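Local structure of methylglyoxal reductase (NADPH-dependent) (Candida albicans SC5314, 6KWS) at residues A[1-6]-A[27-32]; A[18-23]-A[243-248]; A[77-82]-A[120-125]; A[110-115]-A[183-188]; A[188-193]-A[254-259]. The protein probably reduces methylglyoxal with NADPH, as a member of the dihydroflavonol-4-reductase branch of the NAD(P)-dependent epimerase/dehydratase family. The protein carries 1 engineered substitution. One frame throughout, in Å; residues are numbered along the deposited sequence.

Interaction 1: A[1-6]-A[27-32]; sequences PITVIV and QVIGTV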
# COMPACT_ATOMS: atom_id res chain seq x y z
N PRO A 1 7.96 9.47 -24.91
CA PRO A 1 7.11 10.25 -23.98
C PRO A 1 5.88 9.47 -23.48
O PRO A 1 4.77 9.80 -23.88
CB PRO A 1 6.67 11.45 -24.84
CG PRO A 1 6.88 11.00 -26.28
CD PRO A 1 8.08 10.10 -26.24
N ILE A 2 6.07 8.47 -22.61
CA ILE A 2 5.05 7.45 -22.36
C ILE A 2 4.18 7.83 -21.16
O ILE A 2 4.64 8.44 -20.19
CB ILE A 2 5.74 6.08 -22.21
CG1 ILE A 2 4.80 5.00 -21.69
CG2 ILE A 2 6.96 6.18 -21.35
CD1 ILE A 2 5.47 3.64 -21.61
N THR A 3 2.90 7.48 -21.23
CA THR A 3 1.85 8.03 -20.38
C THR A 3 1.32 6.97 -19.42
O THR A 3 0.99 5.85 -19.83
CB THR A 3 0.69 8.56 -21.25
OG1 THR A 3 1.12 9.73 -21.96
CG2 THR A 3 -0.54 8.91 -20.42
N VAL A 4 1.17 7.35 -18.15
CA VAL A 4 0.77 6.44 -17.08
C VAL A 4 -0.47 6.98 -16.40
O VAL A 4 -0.51 8.15 -16.01
CB VAL A 4 1.90 6.25 -16.06
CG1 VAL A 4 1.42 5.36 -14.94
CG2 VAL A 4 3.12 5.65 -16.74
N ILE A 5 -1.48 6.12 -16.23
CA ILE A 5 -2.67 6.45 -15.45
C ILE A 5 -2.51 5.90 -14.04
O ILE A 5 -2.18 4.72 -13.85
CB ILE A 5 -3.95 5.90 -16.09
CG1 ILE A 5 -4.04 6.32 -17.55
CG2 ILE A 5 -5.16 6.41 -15.31
CD1 ILE A 5 -5.32 5.84 -18.23
N VAL A 6 -2.76 6.74 -13.04
CA VAL A 6 -2.66 6.36 -11.64
C VAL A 6 -3.98 6.71 -10.98
O VAL A 6 -4.37 7.88 -10.94
CB VAL A 6 -1.50 7.08 -10.94
CG1 VAL A 6 -1.50 6.74 -9.45
CG2 VAL A 6 -0.13 6.73 -11.60
N GLN A 27 4.50 11.01 -18.50
CA GLN A 27 3.31 11.84 -18.45
C GLN A 27 2.30 11.11 -17.57
O GLN A 27 1.94 9.96 -17.84
CB GLN A 27 2.76 12.13 -19.85
CG GLN A 27 3.52 13.27 -20.54
CD GLN A 27 2.69 14.02 -21.56
OE1 GLN A 27 2.72 13.72 -22.76
NE2 GLN A 27 1.92 15.01 -21.08
N VAL A 28 1.88 11.76 -16.49
CA VAL A 28 1.04 11.14 -15.48
C VAL A 28 -0.36 11.72 -15.58
O VAL A 28 -0.54 12.94 -15.64
CB VAL A 28 1.61 11.33 -14.08
CG1 VAL A 28 0.81 10.53 -13.06
CG2 VAL A 28 3.06 10.90 -14.08
N ILE A 29 -1.35 10.84 -15.61
CA ILE A 29 -2.74 11.21 -15.48
C ILE A 29 -3.24 10.56 -14.21
O ILE A 29 -3.40 9.33 -14.15
CB ILE A 29 -3.58 10.78 -16.68
CG1 ILE A 29 -2.99 11.33 -17.97
CG2 ILE A 29 -5.04 11.21 -16.49
CD1 ILE A 29 -3.52 10.62 -19.20
N GLY A 30 -3.49 11.35 -13.19
CA GLY A 30 -4.00 10.81 -11.96
C GLY A 30 -5.51 10.88 -11.96
O GLY A 30 -6.10 11.77 -12.55
N THR A 31 -6.14 9.92 -11.31
CA THR A 31 -7.56 10.03 -11.08
C THR A 31 -7.77 10.40 -9.63
O THR A 31 -7.04 9.93 -8.74
CB THR A 31 -8.32 8.74 -11.42
OG1 THR A 31 -8.14 7.77 -10.38
CG2 THR A 31 -7.88 8.17 -12.78
N VAL A 32 -8.74 11.27 -9.40
CA VAL A 32 -9.05 11.80 -8.09
C VAL A 32 -10.56 11.86 -7.99
O VAL A 32 -11.26 11.77 -9.00
CB VAL A 32 -8.44 13.19 -7.85
CG1 VAL A 32 -6.93 13.09 -7.75
CG2 VAL A 32 -8.84 14.14 -8.97
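Thr-3 and Ile-29 meet through methyl groups, CG2 of the threonine lying 3.6 Å from CD1 of the isoleucine. The two side chains cross obliquely: CG2 of Thr-3 is anti to its backbone N, whereas CG1 of Ile-29 stands beside its own N (chi1 -55°) and leans back along the strand. On the same face OG1 of Thr-3 comes 3.6 Å from CB of Gln-27, and further along, the CG2 methyls of Ile-5 and Thr-31 approach to 4.1 Å. The other face is occupied by Val-4, Val-6 and Val-28. Here CG2 of Val-6 reaches back to CG1 of Val-28 at 4.2 Å, while the strand position directly beside Val-6 is Gly-30, which offers only backbone. Helix 12-23 covers this valine face with Leu-21 and Leu-22.

The backbones run parallel, 16° apart, and five N-H...O bonds join them in a regular ladder from Gln-27 N with Ile-2 O to Thr-31 N with Val-6 O. Within it Val-4 is held twice, its N giving to Gln-27 O at 2.7 Å and its O receiving Ile-29 N at 2.8 Å. This is the first beta-alpha-beta unit of a Rossmann fold, strand 3-7, helix 12-23 and strand 27-32. Thr-31 OG1 bonds to Gly-8 N, tying the second strand to the turn that follows the first. Polarity is thus spent on the backbone ladder, and the faces meet almost wholly through hydrocarbon, as suits strands enclosed between helix layers.

Interaction 2: A[18-23]-A[243-248]; sequences VKQLLA and VAKAHI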
# COMPACT_ATOMS: atom_id res chain seq x y z
N VAL A 18 3.49 9.05 -7.81
CA VAL A 18 3.38 10.19 -8.71
C VAL A 18 4.69 10.97 -8.74
O VAL A 18 5.22 11.29 -9.81
CB VAL A 18 2.19 11.07 -8.30
CG1 VAL A 18 2.27 12.43 -8.96
CG2 VAL A 18 0.89 10.38 -8.70
N LYS A 19 5.21 11.31 -7.55
CA LYS A 19 6.47 12.03 -7.46
C LYS A 19 7.59 11.29 -8.18
O LYS A 19 8.35 11.88 -8.96
CB LYS A 19 6.84 12.25 -5.99
CG LYS A 19 8.10 13.07 -5.79
CD LYS A 19 8.64 13.00 -4.38
CE LYS A 19 7.59 13.44 -3.34
NZ LYS A 19 8.12 14.36 -2.26
N GLN A 20 7.70 9.98 -7.95
CA GLN A 20 8.76 9.24 -8.62
C GLN A 20 8.51 9.13 -10.12
O GLN A 20 9.45 9.25 -10.91
CB GLN A 20 8.91 7.86 -8.00
CG GLN A 20 9.19 7.89 -6.51
CD GLN A 20 9.75 6.59 -6.05
OE1 GLN A 20 10.24 5.80 -6.87
NE2 GLN A 20 9.67 6.32 -4.76
N LEU A 21 7.25 8.92 -10.53
CA LEU A 21 6.94 8.91 -11.96
C LEU A 21 7.31 10.23 -12.62
O LEU A 21 7.92 10.24 -13.69
CB LEU A 21 5.46 8.59 -12.18
CG LEU A 21 4.98 7.13 -12.18
CD1 LEU A 21 3.48 7.08 -12.33
CD2 LEU A 21 5.67 6.30 -13.27
N LEU A 22 6.95 11.37 -12.00
CA LEU A 22 7.27 12.67 -12.61
C LEU A 22 8.77 12.84 -12.81
O LEU A 22 9.21 13.40 -13.82
CB LEU A 22 6.75 13.82 -11.76
CG LEU A 22 5.26 14.04 -11.78
CD1 LEU A 22 4.94 15.23 -10.87
CD2 LEU A 22 4.74 14.26 -13.22
N ALA A 23 9.56 12.37 -11.85
CA ALA A 23 11.01 12.53 -11.92
C ALA A 23 11.66 11.62 -12.95
O ALA A 23 12.85 11.78 -13.22
CB ALA A 23 11.64 12.28 -10.55
N VAL A 243 7.72 0.94 -1.49
CA VAL A 243 6.51 0.43 -2.11
C VAL A 243 6.21 1.21 -3.37
O VAL A 243 6.04 0.64 -4.46
CB VAL A 243 5.33 0.49 -1.11
CG1 VAL A 243 4.05 -0.02 -1.74
CG2 VAL A 243 5.67 -0.32 0.15
N ALA A 244 6.18 2.55 -3.26
CA ALA A 244 6.00 3.41 -4.43
C ALA A 244 6.98 3.05 -5.54
O ALA A 244 6.59 2.91 -6.71
CB ALA A 244 6.17 4.88 -4.04
N LYS A 245 8.26 2.88 -5.20
CA LYS A 245 9.23 2.58 -6.24
C LYS A 245 8.95 1.23 -6.87
O LYS A 245 9.13 1.05 -8.08
CB LYS A 245 10.65 2.63 -5.67
CG LYS A 245 11.70 2.37 -6.72
CD LYS A 245 13.09 2.68 -6.20
CE LYS A 245 14.16 2.22 -7.18
NZ LYS A 245 15.25 3.23 -7.36
N ALA A 246 8.48 0.27 -6.06
CA ALA A 246 8.19 -1.06 -6.60
C ALA A 246 7.09 -0.99 -7.64
O ALA A 246 7.16 -1.67 -8.66
CB ALA A 246 7.82 -2.02 -5.47
N HIS A 247 6.06 -0.17 -7.40
CA HIS A 247 5.04 0.02 -8.44
C HIS A 247 5.67 0.40 -9.77
O HIS A 247 5.19 -0.02 -10.83
CB HIS A 247 4.04 1.09 -8.02
CG HIS A 247 3.02 0.58 -7.05
ND1 HIS A 247 3.32 0.32 -5.73
CD2 HIS A 247 1.72 0.25 -7.22
CE1 HIS A 247 2.24 -0.14 -5.12
NE2 HIS A 247 1.25 -0.18 -6.01
N ILE A 248 6.74 1.20 -9.74
CA ILE A 248 7.31 1.63 -11.00
C ILE A 248 8.20 0.55 -11.59
O ILE A 248 8.13 0.26 -12.79
CB ILE A 248 8.05 2.96 -10.83
CG1 ILE A 248 7.02 4.07 -10.65
CG2 ILE A 248 8.97 3.22 -12.02
CD1 ILE A 248 7.54 5.25 -9.86
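Gln-20 lies across the backbone of helix 240-252 at Lys-245, the two side chains crossing at about a right angle. With CG beside its own backbone N (chi1 -57°) and the chain extended beyond, the carboxamide reaches the neighbouring helix: OE1 rests 3.4 Å from CB of Lys-245, and NE2 lies 3.9 Å from the CB methyl of Ala-244. The amide NE2 also bonds to the backbone oxygen of Arg-241, one turn earlier, so its polar end is held by the very helix it packs on.

Ile-248 completes the contact. Its CD1 sits 3.5 Å from CB of Gln-20, and its CG1 is 3.7 Å from CD2 of Leu-21, so a single isoleucine branch bridges two successive residues of the partner helix. Leu-21 turns its CD2 toward the contact while CD1 faces the sheet. The segment axes approach to 9.4 Å with a crossing angle of -49°. Helix 12-23 is the first helix of the Rossmann fold, following strand 3-7, and helix 240-252 lies beside it on the same side of the central sheet. Ala-244, with its short side chain, packs on His-16 and Val-17, near the NADPH-binding residue Ile-13.

Within helix 240-252, His-247 ND1 gives a nearly straight bond of 3.0 Å to Val-243 O, approaching from above the carbonyl plane; that oxygen also accepts the backbone N of His-247. The imidazole's NE2 is bonded to Thr-124 OG1. Lys-245 leads away from the contact, and its ammonium end makes a cation-pi contact with Phe-318.

Interaction 3: A[77-82]-A[120-125]; sequences VFLHLA and KVVITS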
# COMPACT_ATOMS: atom_id res chain seq x y z
N VAL A 77 0.26 2.26 -19.46
CA VAL A 77 0.34 1.65 -18.15
C VAL A 77 -0.84 2.14 -17.32
O VAL A 77 -1.16 3.33 -17.34
CB VAL A 77 1.66 1.98 -17.44
CG1 VAL A 77 1.64 1.44 -16.03
CG2 VAL A 77 2.84 1.41 -18.19
N PHE A 78 -1.46 1.23 -16.58
CA PHE A 78 -2.49 1.60 -15.61
C PHE A 78 -2.05 1.11 -14.23
O PHE A 78 -2.07 -0.09 -13.95
CB PHE A 78 -3.84 1.01 -16.00
CG PHE A 78 -5.00 1.51 -15.15
CD1 PHE A 78 -5.19 1.04 -13.86
CD2 PHE A 78 -5.91 2.42 -15.67
CE1 PHE A 78 -6.25 1.49 -13.10
CE2 PHE A 78 -6.99 2.85 -14.91
CZ PHE A 78 -7.16 2.39 -13.63
N LEU A 79 -1.66 2.06 -13.36
CA LEU A 79 -1.33 1.78 -11.97
C LEU A 79 -2.58 1.97 -11.12
O LEU A 79 -3.04 3.10 -10.94
CB LEU A 79 -0.22 2.69 -11.48
CG LEU A 79 1.08 2.65 -12.26
CD1 LEU A 79 2.08 3.58 -11.62
CD2 LEU A 79 1.61 1.26 -12.28
N HIS A 80 -3.12 0.89 -10.58
CA HIS A 80 -4.36 0.95 -9.81
C HIS A 80 -4.00 1.00 -8.33
O HIS A 80 -3.57 -0.00 -7.74
CB HIS A 80 -5.23 -0.26 -10.17
CG HIS A 80 -6.56 -0.28 -9.49
ND1 HIS A 80 -7.30 0.86 -9.26
CD2 HIS A 80 -7.28 -1.31 -8.99
CE1 HIS A 80 -8.42 0.53 -8.65
NE2 HIS A 80 -8.44 -0.78 -8.47
N LEU A 81 -4.13 2.16 -7.72
CA LEU A 81 -3.82 2.29 -6.31
C LEU A 81 -5.02 2.68 -5.46
O LEU A 81 -4.92 2.62 -4.23
CB LEU A 81 -2.70 3.32 -6.09
CG LEU A 81 -1.50 3.24 -7.03
CD1 LEU A 81 -0.36 4.01 -6.45
CD2 LEU A 81 -1.05 1.83 -7.25
N ALA A 82 -6.15 3.04 -6.07
CA ALA A 82 -7.29 3.59 -5.34
C ALA A 82 -7.94 2.57 -4.40
O ALA A 82 -7.99 1.36 -4.69
CB ALA A 82 -8.33 4.13 -6.33
N LYS A 120 0.38 -2.78 -19.59
CA LYS A 120 0.79 -3.23 -18.27
C LYS A 120 -0.18 -2.66 -17.25
O LYS A 120 -0.61 -1.51 -17.36
CB LYS A 120 2.25 -2.84 -17.97
CG LYS A 120 3.24 -3.85 -18.56
CD LYS A 120 4.62 -3.24 -18.74
CE LYS A 120 5.57 -4.15 -19.51
NZ LYS A 120 6.31 -5.03 -18.57
N VAL A 121 -0.54 -3.48 -16.27
CA VAL A 121 -1.44 -3.09 -15.20
C VAL A 121 -0.80 -3.49 -13.88
O VAL A 121 -0.39 -4.64 -13.72
CB VAL A 121 -2.82 -3.76 -15.36
CG1 VAL A 121 -3.69 -3.47 -14.16
CG2 VAL A 121 -3.48 -3.26 -16.64
N VAL A 122 -0.70 -2.55 -12.95
CA VAL A 122 -0.19 -2.84 -11.61
C VAL A 122 -1.26 -2.51 -10.58
O VAL A 122 -1.82 -1.40 -10.58
CB VAL A 122 1.11 -2.08 -11.33
CG1 VAL A 122 1.70 -2.52 -9.98
CG2 VAL A 122 2.10 -2.28 -12.47
N ILE A 123 -1.54 -3.46 -9.69
CA ILE A 123 -2.55 -3.30 -8.64
C ILE A 123 -1.89 -3.42 -7.28
O ILE A 123 -1.06 -4.31 -7.06
CB ILE A 123 -3.68 -4.35 -8.76
CG1 ILE A 123 -4.46 -4.13 -10.05
CG2 ILE A 123 -4.61 -4.24 -7.58
CD1 ILE A 123 -5.58 -5.12 -10.22
N THR A 124 -2.26 -2.53 -6.37
CA THR A 124 -1.79 -2.65 -5.00
C THR A 124 -2.63 -3.69 -4.28
O THR A 124 -3.84 -3.51 -4.13
CB THR A 124 -1.89 -1.33 -4.25
OG1 THR A 124 -1.46 -0.28 -5.12
CG2 THR A 124 -0.99 -1.37 -3.02
N SER A 125 -1.98 -4.75 -3.83
CA SER A 125 -2.67 -5.69 -2.97
C SER A 125 -2.13 -5.53 -1.56
O SER A 125 -1.95 -4.40 -1.09
CB SER A 125 -2.53 -7.11 -3.53
OG SER A 125 -3.39 -8.00 -2.84
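Leu-79 lies alongside Val-122, both pointing the same way, with its CD2 3.5 Å from CB and 3.6 Å from CG2 of the valine. The residues sit on neighbouring parallel strands at the heart of the Rossmann sheet, where strand 75-80 crosses over through helix 92-114 to strand 120-124. The two strand segments differ in direction by just 7°. Helices 12-23 and 240-252 cover the Leu-79 face with Leu-21 and Phe-251.

His-80 and Ile-123 form a similar side-by-side pair on the other face. With CG anti to the backbone N (chi1 -177°), the imidazole meets Ile-123 CG1 at its edge, near the ring plane, and its ND1 is bonded to Ser-7 OG. On this face too, Phe-78 makes an edge-to-face contact with Phe-65.

Four main-chain bonds run between the strands, among them His-80 N to Val-122 O at 2.6 Å. At the carboxyl ends, where this fold binds its dinucleotide, Leu-81, an NADPH-binding residue, sets CD2 against Thr-124 OG1, a hydroxyl that pairs with His-247 NE2. The last rung joins Thr-124 N to His-80 O at 3.2 Å.

Interaction 4: A[110-115]-A[183-188]; sequences AIYNFG and DNVKFS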
# COMPACT_ATOMS: atom_id res chain seq x y z
N ALA A 110 -13.24 -2.33 -17.44
CA ALA A 110 -13.04 -1.10 -18.21
C ALA A 110 -11.73 -1.16 -19.00
O ALA A 110 -11.69 -0.80 -20.18
CB ALA A 110 -13.06 0.12 -17.30
N ILE A 111 -10.66 -1.65 -18.37
CA ILE A 111 -9.42 -1.75 -19.12
C ILE A 111 -9.57 -2.76 -20.25
O ILE A 111 -9.00 -2.58 -21.33
CB ILE A 111 -8.26 -2.11 -18.16
CG1 ILE A 111 -8.16 -1.04 -17.07
CG2 ILE A 111 -6.94 -2.26 -18.93
CD1 ILE A 111 -7.32 -1.45 -15.87
N TYR A 112 -10.37 -3.80 -20.03
CA TYR A 112 -10.58 -4.79 -21.08
C TYR A 112 -11.28 -4.18 -22.29
O TYR A 112 -10.81 -4.31 -23.42
CB TYR A 112 -11.38 -5.95 -20.51
CG TYR A 112 -11.41 -7.16 -21.40
CD1 TYR A 112 -12.62 -7.71 -21.83
CD2 TYR A 112 -10.23 -7.78 -21.79
CE1 TYR A 112 -12.65 -8.82 -22.63
CE2 TYR A 112 -10.25 -8.90 -22.60
CZ TYR A 112 -11.47 -9.42 -23.01
OH TYR A 112 -11.51 -10.53 -23.81
N ASN A 113 -12.41 -3.49 -22.07
CA ASN A 113 -13.16 -2.92 -23.19
C ASN A 113 -12.40 -1.77 -23.84
O ASN A 113 -12.14 -1.79 -25.05
CB ASN A 113 -14.54 -2.46 -22.71
CG ASN A 113 -15.35 -3.59 -22.07
OD1 ASN A 113 -15.12 -4.76 -22.35
ND2 ASN A 113 -16.29 -3.23 -21.20
N PHE A 114 -12.01 -0.77 -23.05
CA PHE A 114 -11.54 0.49 -23.62
C PHE A 114 -10.05 0.77 -23.38
O PHE A 114 -9.56 1.82 -23.80
CB PHE A 114 -12.40 1.64 -23.09
CG PHE A 114 -13.84 1.28 -22.92
CD1 PHE A 114 -14.73 1.39 -23.99
CD2 PHE A 114 -14.33 0.85 -21.70
CE1 PHE A 114 -16.09 1.07 -23.84
CE2 PHE A 114 -15.69 0.51 -21.54
CZ PHE A 114 -16.56 0.63 -22.61
N GLY A 115 -9.32 -0.15 -22.75
CA GLY A 115 -7.92 0.11 -22.51
C GLY A 115 -7.09 -0.38 -23.67
O GLY A 115 -6.23 -1.25 -23.50
N ASP A 183 -10.59 -14.24 -22.19
CA ASP A 183 -9.79 -14.36 -23.40
C ASP A 183 -9.40 -12.98 -23.91
O ASP A 183 -9.86 -11.96 -23.40
CB ASP A 183 -10.60 -15.12 -24.45
CG ASP A 183 -12.06 -14.67 -24.48
OD1 ASP A 183 -12.61 -14.34 -23.39
OD2 ASP A 183 -12.67 -14.65 -25.58
N ASN A 184 -8.53 -12.93 -24.92
CA ASN A 184 -8.16 -11.71 -25.64
C ASN A 184 -7.36 -10.72 -24.80
O ASN A 184 -7.11 -9.59 -25.28
CB ASN A 184 -9.39 -10.93 -26.16
CG ASN A 184 -10.16 -11.65 -27.27
OD1 ASN A 184 -9.60 -12.49 -27.99
ND2 ASN A 184 -11.45 -11.32 -27.42
N VAL A 185 -6.96 -11.07 -23.58
CA VAL A 185 -6.43 -10.10 -22.64
C VAL A 185 -5.11 -9.55 -23.16
O VAL A 185 -4.13 -10.30 -23.31
CB VAL A 185 -6.25 -10.73 -21.25
CG1 VAL A 185 -5.67 -9.71 -20.30
CG2 VAL A 185 -7.58 -11.27 -20.75
N LYS A 186 -5.06 -8.24 -23.40
CA LYS A 186 -3.92 -7.62 -24.06
C LYS A 186 -2.85 -7.14 -23.09
O LYS A 186 -1.72 -6.89 -23.51
CB LYS A 186 -4.39 -6.44 -24.92
CG LYS A 186 -5.29 -6.84 -26.10
CD LYS A 186 -5.72 -5.62 -26.93
CE LYS A 186 -7.18 -5.20 -26.66
NZ LYS A 186 -7.42 -3.72 -26.82
N PHE A 187 -3.16 -7.02 -21.81
CA PHE A 187 -2.20 -6.49 -20.85
C PHE A 187 -1.73 -7.57 -19.90
O PHE A 187 -2.46 -8.52 -19.61
CB PHE A 187 -2.80 -5.33 -20.04
CG PHE A 187 -4.11 -5.65 -19.37
CD1 PHE A 187 -4.15 -6.25 -18.12
CD2 PHE A 187 -5.30 -5.33 -19.99
CE1 PHE A 187 -5.37 -6.54 -17.51
CE2 PHE A 187 -6.51 -5.62 -19.38
CZ PHE A 187 -6.55 -6.21 -18.14
N SER A 188 -0.51 -7.41 -19.42
CA SER A 188 -0.06 -8.19 -18.28
C SER A 188 -0.59 -7.56 -17.00
O SER A 188 -1.18 -6.47 -17.01
CB SER A 188 1.46 -8.28 -18.26
OG SER A 188 2.02 -7.00 -18.46
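Ile-111 O accepts the backbone N of Gly-115 at 2.8 Å, and the same isoleucine sets its CG2 methyl against Phe-187. This bond closes the last turn of helix 92-114, for Gly-115 is the first residue to leave helical geometry. Ile-111 is buried, and it and Phe-187 cross at about a right angle. CG2 of Ile-111 touches CE2 of the phenyl ring at 3.4 Å and CD2 at 3.6 Å. Val-185 packs on the same ring from within its own segment, its CG1 lying 4.1 Å above the plane over the centre. Nearby, Lys-186 NZ makes a weak bond to Asn-116 O.

The next residue of the helix, Tyr-112, has most of the contact with the start of the loop. Its CG is anti to the backbone N (chi1 -167°), and the ring meets the loop by its edge, Val-185 CA lying near the ring plane. CE2 lies 4.0 Å from CG2 of Val-185, an apolar contact. At the far end OH comes 3.2 Å from CB of Asn-184, whose amide plane is turned only 18° from the ring. The carbonyl oxygen of Asp-183 is modelled implausibly close to OH, and the nature of that pair is doubtful.

Phe-187 continues onto Val-121, and Ile-111 onto Phe-78, so both residues reach the central sheet. The arrangement is plain packing at the periphery of a Rossmann fold, beside the start of its central strands and well away from the cofactor site, where the end of helix 92-114 meets the loop that leads from helix 160-181 into strand 188-194.

Interaction 5: A[188-193]-A[254-259]; sequences SLSTIN and EDAKNQ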
# COMPACT_ATOMS: atom_id res chain seq x y z
N SER A 188 -0.51 -7.41 -19.42
CA SER A 188 -0.06 -8.19 -18.28
C SER A 188 -0.59 -7.56 -17.00
O SER A 188 -1.18 -6.47 -17.01
CB SER A 188 1.46 -8.28 -18.26
OG SER A 188 2.02 -7.00 -18.46
N LEU A 189 -0.41 -8.26 -15.89
CA LEU A 189 -0.82 -7.75 -14.59
C LEU A 189 0.22 -8.11 -13.55
O LEU A 189 0.67 -9.26 -13.48
CB LEU A 189 -2.18 -8.32 -14.18
CG LEU A 189 -2.61 -7.96 -12.76
CD1 LEU A 189 -3.50 -6.76 -12.80
CD2 LEU A 189 -3.33 -9.12 -12.13
N SER A 190 0.61 -7.13 -12.75
CA SER A 190 1.47 -7.37 -11.61
C SER A 190 0.79 -6.90 -10.34
O SER A 190 -0.16 -6.10 -10.35
CB SER A 190 2.82 -6.66 -11.76
OG SER A 190 3.53 -7.20 -12.85
N THR A 191 1.32 -7.38 -9.22
CA THR A 191 0.69 -7.16 -7.94
C THR A 191 1.77 -6.76 -6.95
O THR A 191 2.86 -7.36 -6.95
CB THR A 191 -0.05 -8.45 -7.54
OG1 THR A 191 -1.43 -8.34 -7.91
CG2 THR A 191 0.03 -8.70 -6.13
N ILE A 192 1.51 -5.72 -6.16
CA ILE A 192 2.40 -5.25 -5.11
C ILE A 192 1.74 -5.54 -3.77
O ILE A 192 0.70 -4.95 -3.45
CB ILE A 192 2.67 -3.75 -5.26
CG1 ILE A 192 3.17 -3.44 -6.68
CG2 ILE A 192 3.69 -3.27 -4.24
CD1 ILE A 192 4.59 -3.92 -6.92
N ASN A 193 2.32 -6.45 -2.97
CA ASN A 193 1.73 -6.83 -1.68
C ASN A 193 2.59 -6.36 -0.52
O ASN A 193 3.42 -7.13 -0.01
CB ASN A 193 1.54 -8.34 -1.57
CG ASN A 193 0.87 -8.91 -2.76
OD1 ASN A 193 -0.32 -9.22 -2.73
ND2 ASN A 193 1.64 -9.08 -3.82
N GLU A 254 10.57 -6.17 -17.37
CA GLU A 254 9.70 -7.12 -18.06
C GLU A 254 9.49 -8.38 -17.22
O GLU A 254 8.41 -8.98 -17.27
CB GLU A 254 10.28 -7.48 -19.43
CG GLU A 254 10.75 -6.27 -20.30
CD GLU A 254 12.11 -5.66 -19.84
OE1 GLU A 254 12.19 -4.42 -19.66
OE2 GLU A 254 13.10 -6.42 -19.66
N ASP A 255 10.47 -8.80 -16.42
CA ASP A 255 10.24 -10.03 -15.67
C ASP A 255 9.20 -9.88 -14.56
O ASP A 255 8.90 -10.86 -13.88
CB ASP A 255 11.54 -10.56 -15.07
CG ASP A 255 12.66 -10.62 -16.08
OD1 ASP A 255 12.38 -10.89 -17.27
OD2 ASP A 255 13.83 -10.40 -15.67
N ALA A 256 8.63 -8.69 -14.37
CA ALA A 256 7.63 -8.54 -13.34
C ALA A 256 6.23 -8.89 -13.82
O ALA A 256 5.30 -8.90 -13.00
CB ALA A 256 7.66 -7.11 -12.78
N LYS A 257 6.05 -9.20 -15.11
CA LYS A 257 4.73 -9.53 -15.64
C LYS A 257 4.18 -10.80 -15.01
O LYS A 257 4.87 -11.82 -14.90
CB LYS A 257 4.78 -9.71 -17.16
CG LYS A 257 5.57 -8.65 -17.87
CD LYS A 257 5.77 -8.95 -19.35
CE LYS A 257 4.77 -8.13 -20.19
NZ LYS A 257 4.96 -8.34 -21.66
N ASN A 258 2.90 -10.74 -14.60
CA ASN A 258 2.21 -11.86 -13.97
C ASN A 258 2.92 -12.32 -12.70
O ASN A 258 2.88 -13.50 -12.35
CB ASN A 258 2.01 -13.03 -14.95
CG ASN A 258 1.00 -12.67 -16.05
OD1 ASN A 258 -0.21 -12.59 -15.80
ND2 ASN A 258 1.51 -12.40 -17.26
N GLN A 259 3.57 -11.39 -12.01
CA GLN A 259 4.19 -11.65 -10.73
C GLN A 259 3.38 -11.02 -9.60
O GLN A 259 2.73 -9.98 -9.79
CB GLN A 259 5.63 -11.12 -10.67
CG GLN A 259 6.59 -11.78 -11.65
CD GLN A 259 6.53 -13.30 -11.60
OE1 GLN A 259 6.56 -13.91 -10.53
NE2 GLN A 259 6.41 -13.92 -12.76
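Ser-190 OG donates to the backbone oxygen of Ala-256, a bond whose modelled length, 2.5 Å, is doubtfully short. The hydroxyl stands beside its own backbone N (chi1 -64°), from where it reaches the oxygen at the start of the turn. Ala-256 O is gripped by a second donor, Gln-259 N at 3.2 Å, which closes the type II beta turn from Ala-256 to Gln-259. Asn-258 takes the third position of that turn with the positive phi (58°) the type requires, and presents its N to Leu-189 O at 2.9 Å; the N-H points well off the line (123°), and the bond is weak.

Beyond the turn the chains settle into pairing. Thr-191 N gives to Gln-259 O at 3.0 Å, in the carbonyl plane, and Ser-190 CA lies 3.4 Å from the same oxygen. This is the entry to strand 260-269, which runs parallel to strand 188-194 and continues the parallel Rossmann order of strands 120-124 and 188-194; the reversal comes at its far neighbour, strand 234-239. On its other edge Ser-190 N is taken by Val-121 O, and the main chain of Thr-191 also bonds to Ile-261.

At the exposed end, the aliphatic part of Lys-257 lies against Ser-188, whose OG is 3.4 Å from CE; that hydroxyl also has a weak bond to Glu-119 O. The Gln-259 amide bends back, and its NE2 makes a weak bond of 3.4 Å to Lys-257 O. Asn-258 turns its side chain toward helix 160-181, touching Trp-176 and Ile-179.

Interactions 1, 3 and 5 lie on the same mixed sheet and follow one another along the chain. Strand 3-7 of interaction 1 neighbours strand 75-80 of interaction 3, while strand 120-124 neighbours strand 188-194 of interaction 5; the centres of 1 and 3 are 11 Å apart and those of 3 and 5 are 10 Å apart. Interaction 2 lies over one face, its helices packing on all three. Interaction 4, its centre about 24 Å from that of interaction 2, covers the other face at the periphery and shares Ser-188 with interaction 5. Together they link the Rossmann sheet to its helix layers on both faces, with interactions 1 to 3 bordering the NADPH-binding residues.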